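Local structure of geobacter metallireducens SMUG1 (Geobacter metallireducens, 5H9I) at residues D12-A15 / A16-G20. The protein belongs to the uracil DNA glycosylase superfamily, as a bacterial SMUG1 protein with an alpha/beta fold built round a parallel sheet. Residues are numbered along the deposited sequence; the frame is centred on the assembly and turned at random.
Sequences DALA and ADLAG
Leu-14 and Leu-18 meet one turn apart on the inner face of helix 7-19, the tight side of the contact. CG of Leu-14 lies 3.8 Å from CD1 of Leu-18, and CD1 of Leu-14 comes equally close to CG of Leu-18. The two side chains cross at a slant; Leu-14 sends CG anti to its nitrogen (chi1 177°), while in Leu-18 CG stands anti to the carbonyl carbon (chi1 -61°) and leans back over the preceding turn. There it sits 3.2 Å from O of Leu-14, which also accepts the amide N of Leu-18 at 2.9 Å. The hydrogen bonds Ala-16 N to Asp-12 O and Asp-17 N to Ala-13 O precede this one in the ladder; Ala-19 N still reaches Ala-15 O at 3.0 Å, but the bend at hydrogen is sharper, 136°.

Pro-142, in a loop, packs on both leucines, and helix 160-181 lends Ala-173 to Leu-14 and Leu-166 to Leu-18. Away from the leucines the contact opens to solvent: Ala-16 and Ala-19 are exposed, their CB atoms lying 3.5 Å from O of Ala-13 and O of Ala-15 respectively. Asp-12, partly exposed, turns its carboxylate to a salt bridge with Arg-38. The i to i+4 bonds are those of an alpha-helix, and buried leucines set against exposed alanines make it amphipathic, here laid against helix 160-181 of the alpha/beta fold.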
loop_
_atom_site.group_PDB
_atom_site.type_symbol
_atom_site.label_atom_id
_atom_site.label_comp_id
_atom_site.label_asym_id
_atom_site.label_seq_id
_atom_site.Cartn_x
_atom_site.Cartn_y
_atom_site.Cartn_z
ATOM N N ASP A 12 2.598 -12.932 4.488
ATOM C CA ASP A 12 2.963 -14.241 3.923
ATOM C C ASP A 12 1.712 -15.038 3.546
ATOM O O ASP A 12 1.697 -15.646 2.528
ATOM C CB ASP A 12 3.902 -15.001 4.851
ATOM C CG ASP A 12 5.360 -14.428 4.848
ATOM O OD1 ASP A 12 5.788 -13.745 3.924
ATOM O OD2 ASP A 12 6.066 -14.678 5.769
ATOM N N ALA A 13 0.679 -14.945 4.360
ATOM C CA ALA A 13 -0.623 -15.662 4.114
ATOM C C ALA A 13 -1.252 -15.048 2.879
ATOM O O ALA A 13 -1.770 -15.736 1.999
ATOM C CB ALA A 13 -1.519 -15.554 5.250
ATOM N N LEU A 14 -1.281 -13.717 2.789
ATOM C CA LEU A 14 -1.759 -13.059 1.586
ATOM C C LEU A 14 -1.018 -13.525 0.321
ATOM O O LEU A 14 -1.581 -13.775 -0.688
ATOM C CB LEU A 14 -1.741 -11.554 1.760
ATOM C CG LEU A 14 -2.161 -10.696 0.546
ATOM C CD1 LEU A 14 -3.593 -11.067 0.079
ATOM C CD2 LEU A 14 -2.037 -9.194 0.900
ATOM N N ALA A 15 0.314 -13.522 0.351
ATOM C CA ALA A 15 1.098 -13.974 -0.840
ATOM C C ALA A 15 0.731 -15.400 -1.266
ATOM O O ALA A 15 0.549 -15.635 -2.445
ATOM C CB ALA A 15 2.621 -13.879 -0.542
ATOM N N ALA A 16 0.514 -16.233 -0.313
ATOM C CA ALA A 16 0.076 -17.633 -0.590
ATOM C C ALA A 16 -1.300 -17.671 -1.250
ATOM O O ALA A 16 -1.598 -18.476 -2.216
ATOM C CB ALA A 16 0.043 -18.453 0.650
ATOM N N ASP A 17 -2.222 -16.900 -0.715
ATOM C CA ASP A 17 -3.539 -16.819 -1.274
ATOM C C ASP A 17 -3.464 -16.293 -2.696
ATOM O O ASP A 17 -4.162 -16.788 -3.601
ATOM C CB ASP A 17 -4.431 -15.909 -0.440
ATOM C CG ASP A 17 -4.853 -16.511 0.805
ATOM O OD1 ASP A 17 -4.830 -17.759 0.828
ATOM O OD2 ASP A 17 -5.321 -15.856 1.758
ATOM N N LEU A 18 -2.646 -15.258 -2.953
ATOM C CA LEU A 18 -2.465 -14.688 -4.265
ATOM C C LEU A 18 -1.852 -15.646 -5.318
ATOM O O LEU A 18 -2.183 -15.537 -6.499
ATOM C CB LEU A 18 -1.707 -13.347 -4.197
ATOM C CG LEU A 18 -2.501 -12.286 -3.350
ATOM C CD1 LEU A 18 -1.616 -11.065 -3.172
ATOM C CD2 LEU A 18 -3.809 -11.879 -3.904
ATOM N N ALA A 19 -0.974 -16.500 -4.838
ATOM C CA ALA A 19 -0.220 -17.385 -5.706
ATOM C C ALA A 19 -1.086 -18.423 -6.390
ATOM O O ALA A 19 -0.627 -18.952 -7.399
ATOM C CB ALA A 19 0.820 -18.131 -4.888
ATOM N N GLY A 20 -2.252 -18.717 -5.812
ATOM C CA GLY A 20 -3.220 -19.633 -6.357
ATOM C C GLY A 20 -4.122 -18.983 -7.414
ATOM O O GLY A 20 -4.753 -19.670 -8.190
#